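Ribosome inactivating type 1 protein (Iris hollandica, PDB 3MVG) belongs to the single-chain, type 1 ribosome-inactivating proteins of plants, a family sharing a mixed alpha/beta fold. Local coordinates at residues A[1-13]-A[46-59]. Sequence-based numbering, arbitrary orientation. Where two conformers were deposited one is given.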
loop_
_atom_site.group_PDB
_atom_site.type_symbol
_atom_site.label_atom_id
_atom_site.label_comp_id
_atom_site.label_asym_id
_atom_site.label_seq_id
_atom_site.Cartn_x
_atom_site.Cartn_y
_atom_site.Cartn_z
ATOM N N ILE A 1 -4.631 -26.634 -15.081
ATOM C CA ILE A 1 -4.220 -26.082 -13.758
ATOM C C ILE A 1 -4.987 -24.799 -13.456
ATOM O O ILE A 1 -5.153 -23.964 -14.352
ATOM C CB ILE A 1 -2.707 -25.781 -13.746
ATOM C CG1 ILE A 1 -1.902 -27.062 -13.972
ATOM C CG2 ILE A 1 -2.293 -25.105 -12.445
ATOM C CD1 ILE A 1 -2.190 -28.155 -12.955
ATOM N N GLU A 2 -5.443 -24.643 -12.209
ATOM C CA GLU A 2 -6.051 -23.387 -11.745
ATOM C C GLU A 2 -5.294 -22.177 -12.290
ATOM O O GLU A 2 -4.066 -22.119 -12.197
ATOM C CB GLU A 2 -6.017 -23.340 -10.223
ATOM C CG GLU A 2 -6.826 -22.216 -9.615
ATOM C CD GLU A 2 -8.316 -22.473 -9.674
ATOM O OE1 GLU A 2 -9.070 -21.487 -9.771
ATOM O OE2 GLU A 2 -8.725 -23.653 -9.641
ATOM N N THR A 3 -6.033 -21.229 -12.864
ATOM C CA THR A 3 -5.428 -20.084 -13.554
ATOM C C THR A 3 -5.996 -18.763 -13.063
ATOM O O THR A 3 -7.215 -18.630 -12.881
ATOM C CB THR A 3 -5.622 -20.212 -15.081
ATOM O OG1 THR A 3 -5.065 -21.455 -15.514
ATOM C CG2 THR A 3 -4.942 -19.066 -15.844
ATOM N N VAL A 4 -5.088 -17.808 -12.830
ATOM C CA VAL A 4 -5.389 -16.426 -12.445
ATOM C C VAL A 4 -4.837 -15.507 -13.537
ATOM O O VAL A 4 -3.670 -15.624 -13.909
ATOM C CB VAL A 4 -4.692 -16.053 -11.116
ATOM C CG1 VAL A 4 -5.011 -14.613 -10.733
ATOM C CG2 VAL A 4 -5.091 -17.014 -10.003
ATOM N N GLU A 5 -5.661 -14.602 -14.061
ATOM C CA GLU A 5 -5.250 -13.768 -15.198
ATOM C C GLU A 5 -5.055 -12.290 -14.865
ATOM O O GLU A 5 -5.687 -11.758 -13.952
ATOM C CB GLU A 5 -6.260 -13.882 -16.346
ATOM C CG GLU A 5 -6.450 -15.284 -16.894
ATOM C CD GLU A 5 -7.388 -15.317 -18.086
ATOM O OE1 GLU A 5 -8.440 -14.649 -18.027
ATOM O OE2 GLU A 5 -7.078 -16.020 -19.073
ATOM N N PHE A 6 -4.185 -11.634 -15.634
ATOM C CA PHE A 6 -3.981 -10.189 -15.548
ATOM C C PHE A 6 -3.657 -9.663 -16.940
ATOM O O PHE A 6 -2.843 -10.252 -17.659
ATOM C CB PHE A 6 -2.853 -9.825 -14.579
ATOM C CG PHE A 6 -2.573 -8.349 -14.519
ATOM C CD1 PHE A 6 -1.492 -7.806 -15.206
ATOM C CD2 PHE A 6 -3.413 -7.492 -13.813
ATOM C CE1 PHE A 6 -1.245 -6.442 -15.170
ATOM C CE2 PHE A 6 -3.162 -6.119 -13.783
ATOM C CZ PHE A 6 -2.075 -5.606 -14.459
ATOM N N ARG A 7 -4.303 -8.559 -17.319
ATOM C CA ARG A 7 -4.055 -7.901 -18.607
ATOM C C ARG A 7 -3.590 -6.481 -18.391
ATOM O O ARG A 7 -4.187 -5.749 -17.596
ATOM C CB ARG A 7 -5.312 -7.885 -19.476
ATOM C CG ARG A 7 -6.004 -9.218 -19.533
ATOM C CD ARG A 7 -6.685 -9.421 -20.853
ATOM N NE ARG A 7 -7.383 -10.702 -20.867
ATOM C CZ ARG A 7 -7.818 -11.303 -21.966
ATOM N NH1 ARG A 7 -7.634 -10.727 -23.145
ATOM N NH2 ARG A 7 -8.439 -12.472 -21.883
ATOM N N VAL A 8 -2.547 -6.068 -19.103
ATOM C CA VAL A 8 -2.062 -4.704 -18.929
ATOM C C VAL A 8 -3.032 -3.626 -19.427
ATOM O O VAL A 8 -3.107 -2.550 -18.838
ATOM C CB VAL A 8 -0.646 -4.465 -19.519
ATOM C CG1 VAL A 8 0.399 -5.289 -18.773
ATOM C CG2 VAL A 8 -0.589 -4.741 -21.010
ATOM N N THR A 9 -3.785 -3.936 -20.481
ATOM C CA THR A 9 -4.731 -2.987 -21.074
ATOM C C THR A 9 -5.768 -2.528 -20.054
ATOM O O THR A 9 -6.450 -3.346 -19.440
ATOM C CB THR A 9 -5.414 -3.600 -22.313
ATOM O OG1 THR A 9 -4.426 -3.794 -23.338
ATOM C CG2 THR A 9 -6.539 -2.700 -22.844
ATOM N N GLY A 10 -5.847 -1.214 -19.849
ATOM C CA GLY A 10 -6.821 -0.648 -18.925
ATOM C C GLY A 10 -6.468 -0.773 -17.456
ATOM O O GLY A 10 -7.320 -0.544 -16.603
ATOM N N THR A 11 -5.222 -1.130 -17.143
ATOM C CA THR A 11 -4.810 -1.326 -15.747
ATOM C C THR A 11 -5.049 -0.094 -14.886
ATOM O O THR A 11 -4.669 1.027 -15.240
ATOM C CB THR A 11 -3.330 -1.742 -15.643
ATOM O OG1 THR A 11 -3.177 -3.055 -16.192
ATOM C CG2 THR A 11 -2.853 -1.782 -14.189
ATOM N N THR A 12 -5.661 -0.340 -13.734
ATOM C CA THR A 12 -5.836 0.663 -12.697
ATOM C C THR A 12 -5.183 0.136 -11.410
ATOM O O THR A 12 -4.792 -1.042 -11.344
ATOM C CB THR A 12 -7.332 0.910 -12.427
ATOM O OG1 THR A 12 -7.926 -0.315 -11.985
ATOM C CG2 THR A 12 -8.057 1.416 -13.684
ATOM N N ARG A 13 -5.062 0.991 -10.398
ATOM C CA ARG A 13 -4.560 0.549 -9.096
ATOM C C ARG A 13 -5.415 -0.612 -8.595
ATOM O O ARG A 13 -4.892 -1.634 -8.134
ATOM C CB ARG A 13 -4.565 1.697 -8.084
ATOM C CG ARG A 13 -3.753 2.913 -8.504
ATOM C CD ARG A 13 -3.825 4.021 -7.447
ATOM N NE ARG A 13 -3.828 5.362 -8.034
ATOM C CZ ARG A 13 -2.879 6.277 -7.844
ATOM N NH1 ARG A 13 -1.834 6.013 -7.072
ATOM N NH2 ARG A 13 -2.975 7.465 -8.425
ATOM N N GLN A 46 0.129 -32.026 -8.818
ATOM C CA GLN A 46 -0.323 -30.843 -9.559
ATOM C C GLN A 46 -1.063 -29.836 -8.689
ATOM O O GLN A 46 -1.203 -28.677 -9.075
ATOM C CB GLN A 46 -1.237 -31.255 -10.719
ATOM C CG GLN A 46 -0.500 -31.740 -11.953
ATOM C CD GLN A 46 -1.439 -32.164 -13.058
ATOM O OE1 GLN A 46 -2.513 -31.586 -13.234
ATOM N NE2 GLN A 46 -1.038 -33.177 -13.812
ATOM N N GLN A 47 -1.551 -30.282 -7.532
ATOM C CA GLN A 47 -2.201 -29.389 -6.573
ATOM C C GLN A 47 -1.241 -28.297 -6.097
ATOM O O GLN A 47 -1.692 -27.252 -5.628
ATOM C CB GLN A 47 -2.762 -30.189 -5.386
ATOM C CG GLN A 47 -3.611 -29.359 -4.405
ATOM C CD GLN A 47 -4.545 -30.191 -3.534
ATOM O OE1 GLN A 47 -4.785 -29.858 -2.367
ATOM N NE2 GLN A 47 -5.086 -31.264 -4.098
ATOM N N ASP A 48 0.063 -28.553 -6.227
ATOM C CA ASP A 48 1.118 -27.605 -5.854
ATOM C C ASP A 48 1.265 -26.449 -6.841
ATOM O O ASP A 48 1.986 -25.505 -6.549
ATOM C CB ASP A 48 2.497 -28.289 -5.809
ATOM C CG ASP A 48 2.645 -29.326 -4.703
ATOM O OD1 ASP A 48 1.845 -29.358 -3.748
ATOM O OD2 ASP A 48 3.612 -30.117 -4.812
ATOM N N LEU A 49 0.650 -26.538 -8.019
ATOM C CA LEU A 49 0.902 -25.560 -9.083
ATOM C C LEU A 49 -0.227 -24.559 -9.271
ATOM O O LEU A 49 -1.388 -24.825 -8.932
ATOM C CB LEU A 49 1.208 -26.265 -10.411
ATOM C CG LEU A 49 2.379 -27.252 -10.408
ATOM C CD1 LEU A 49 2.537 -27.917 -11.775
ATOM C CD2 LEU A 49 3.684 -26.589 -9.978
ATOM N N LEU A 50 0.126 -23.396 -9.809
ATOM C CA LEU A 50 -0.843 -22.380 -10.164
ATOM C C LEU A 50 -0.360 -21.712 -11.439
ATOM O O LEU A 50 0.827 -21.431 -11.585
ATOM C CB LEU A 50 -0.973 -21.364 -9.022
ATOM C CG LEU A 50 -2.049 -20.297 -9.185
ATOM C CD1 LEU A 50 -3.435 -20.907 -9.149
ATOM C CD2 LEU A 50 -1.902 -19.275 -8.084
ATOM N N PHE A 51 -1.272 -21.472 -12.370
ATOM C CA PHE A 51 -0.950 -20.757 -13.602
ATOM C C PHE A 51 -1.355 -19.294 -13.466
ATOM O O PHE A 51 -2.441 -18.991 -12.955
ATOM C CB PHE A 51 -1.711 -21.358 -14.787
ATOM C CG PHE A 51 -1.137 -22.654 -15.333
ATOM C CD1 PHE A 51 -1.719 -23.226 -16.455
ATOM C CD2 PHE A 51 -0.022 -23.285 -14.775
ATOM C CE1 PHE A 51 -1.230 -24.418 -17.007
ATOM C CE2 PHE A 51 0.473 -24.486 -15.319
ATOM C CZ PHE A 51 -0.134 -25.044 -16.439
ATOM N N VAL A 52 -0.505 -18.400 -13.965
ATOM C CA VAL A 52 -0.778 -16.972 -13.982
ATOM C C VAL A 52 -0.638 -16.519 -15.424
ATOM O O VAL A 52 0.473 -16.435 -15.951
ATOM C CB VAL A 52 0.192 -16.188 -13.067
ATOM C CG1 VAL A 52 -0.092 -14.691 -13.138
ATOM C CG2 VAL A 52 0.057 -16.665 -11.639
ATOM N N ARG A 53 -1.773 -16.274 -16.076
ATOM C CA ARG A 53 -1.769 -15.884 -17.474
ATOM C C ARG A 53 -1.742 -14.372 -17.592
ATOM O O ARG A 53 -2.623 -13.680 -17.068
ATOM C CB ARG A 53 -2.961 -16.488 -18.222
ATOM C CG ARG A 53 -2.888 -16.250 -19.733
ATOM C CD ARG A 53 -3.682 -17.252 -20.565
ATOM N NE ARG A 53 -5.032 -17.481 -20.056
ATOM C CZ ARG A 53 -5.489 -18.663 -19.650
ATOM N NH1 ARG A 53 -6.732 -18.773 -19.200
ATOM N NH2 ARG A 53 -4.712 -19.737 -19.694
ATOM N N LEU A 54 -0.713 -13.867 -18.264
ATOM C CA LEU A 54 -0.471 -12.435 -18.376
ATOM C C LEU A 54 -0.552 -12.003 -19.822
ATOM O O LEU A 54 0.020 -12.653 -20.691
ATOM C CB LEU A 54 0.921 -12.104 -17.848
ATOM C CG LEU A 54 1.243 -12.505 -16.408
ATOM C CD1 LEU A 54 2.702 -12.240 -16.130
ATOM C CD2 LEU A 54 0.365 -11.732 -15.446
ATOM N N PHE A 55 -1.220 -10.876 -20.066
ATOM C CA PHE A 55 -1.467 -10.371 -21.427
ATOM C C PHE A 55 -0.795 -9.023 -21.638
ATOM O O PHE A 55 -0.938 -8.117 -20.813
ATOM C CB PHE A 55 -2.971 -10.222 -21.676
ATOM C CG PHE A 55 -3.734 -11.525 -21.696
ATOM C CD1 PHE A 55 -4.079 -12.172 -20.518
ATOM C CD2 PHE A 55 -4.150 -12.083 -22.906
ATOM C CE1 PHE A 55 -4.799 -13.365 -20.538
ATOM C CE2 PHE A 55 -4.879 -13.279 -22.935
ATOM C CZ PHE A 55 -5.202 -13.918 -21.755
ATOM N N ASP A 56 -0.063 -8.890 -22.742
ATOM C CA ASP A 56 0.603 -7.633 -23.080
ATOM C C ASP A 56 -0.354 -6.627 -23.731
ATOM O O ASP A 56 -1.560 -6.857 -23.743
ATOM C CB ASP A 56 1.862 -7.890 -23.923
ATOM C CG ASP A 56 1.565 -8.313 -25.358
ATOM O OD1 ASP A 56 0.391 -8.266 -25.801
ATOM O OD2 ASP A 56 2.534 -8.701 -26.043
ATOM N N TRP A 57 0.171 -5.513 -24.242
ATOM C CA TRP A 57 -0.700 -4.467 -24.795
ATOM C C TRP A 57 -1.550 -4.957 -25.966
ATOM O O TRP A 57 -2.641 -4.437 -26.190
ATOM C CB TRP A 57 0.073 -3.212 -25.213
ATOM C CG TRP A 57 0.762 -2.469 -24.097
ATOM C CD1 TRP A 57 2.106 -2.270 -23.963
ATOM C CD2 TRP A 57 0.151 -1.820 -22.970
ATOM N NE1 TRP A 57 2.372 -1.538 -22.836
ATOM C CE2 TRP A 57 1.194 -1.255 -22.200
ATOM C CE3 TRP A 57 -1.171 -1.654 -22.541
ATOM C CZ2 TRP A 57 0.956 -0.550 -21.017
ATOM C CZ3 TRP A 57 -1.407 -0.954 -21.360
ATOM C CH2 TRP A 57 -0.346 -0.409 -20.617
ATOM N N GLY A 58 -1.056 -5.950 -26.699
ATOM C CA GLY A 58 -1.806 -6.536 -27.813
ATOM C C GLY A 58 -2.569 -7.797 -27.448
ATOM O O GLY A 58 -2.994 -8.548 -28.325
ATOM N N ASN A 59 -2.761 -8.028 -26.149
ATOM C CA ASN A 59 -3.360 -9.264 -25.644
ATOM C C ASN A 59 -2.684 -10.555 -26.078
ATOM O O ASN A 59 -3.330 -11.596 -26.192
ATOM C CB ASN A 59 -4.869 -9.318 -25.904
ATOM C CG ASN A 59 -5.642 -8.471 -24.937
ATOM O OD1 ASN A 59 -5.227 -8.277 -23.786
ATOM N ND2 ASN A 59 -6.770 -7.950 -25.387
HETATM O O HOH W 1 -4.629 -21.994 -18.143
HETATM O O HOH W 2 -3.777 -6.328 -22.416
HETATM O O HOH W 3 -3.919 -1.894 -25.377
#
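Strand 3-7 pairs with strand 49-55 in parallel, Thr3 facing Phe51 through to Arg7 facing Phe55. The evidence is an alternating backbone ladder from Phe51 N to Glu2 O through to Val8 N to Phe55 O, with the strand axes 4.6 Å apart at closest. Within the chain 3-7 is an outermost strand of the mixed sheet, whereas 49-55 is also bonded to strand 61-67.

On the buried face, Val4, Phe6, Val52 and Leu54 meet no polar side chain across the pair; Leu54 CD2 lies 3.8 Å from Phe6 CB, at the edge of the ring, while Phe19 of helix 13-27 packs on Val4, Phe6 and Val52. Beyond the strands, buried Val8 puts CG2 over the six-membered ring of exposed Trp57, 3.5 Å from its CE3.

The other face is more polar and only partly open to solvent: Glu5 and Arg7 are exposed, Phe55 is buried. Ile1 crosses Phe51 at about a right angle, its CB 3.5 Å from the ring centroid and practically on the normal. Glu5 OE2 takes both NE (2.7 Å) and NH1 (2.8 Å) of Arg53, which bends at chi3 (47°) to present this side; NE meets the anti lone pair of OE2, whereas NH1 comes from above the carboxylate plane. Thr3 CG2 rests on a face of the same guanidinium, and a water joins Thr3 OG1 to Arg53 NH2. The Arg7 guanidinium lies flat on Phe55, CZ 3.6 Å from the centroid, the planes 4° apart.

Two bonds to one oxygen should restrict rotation of the Arg53 guanidinium and partly offset its charge. Arg7 instead sets its charge against the pi face of Phe55, which should favour flat stacking; this more polar side thus combines ionic, cation-pi and water-mediated links, the reverse being apolar.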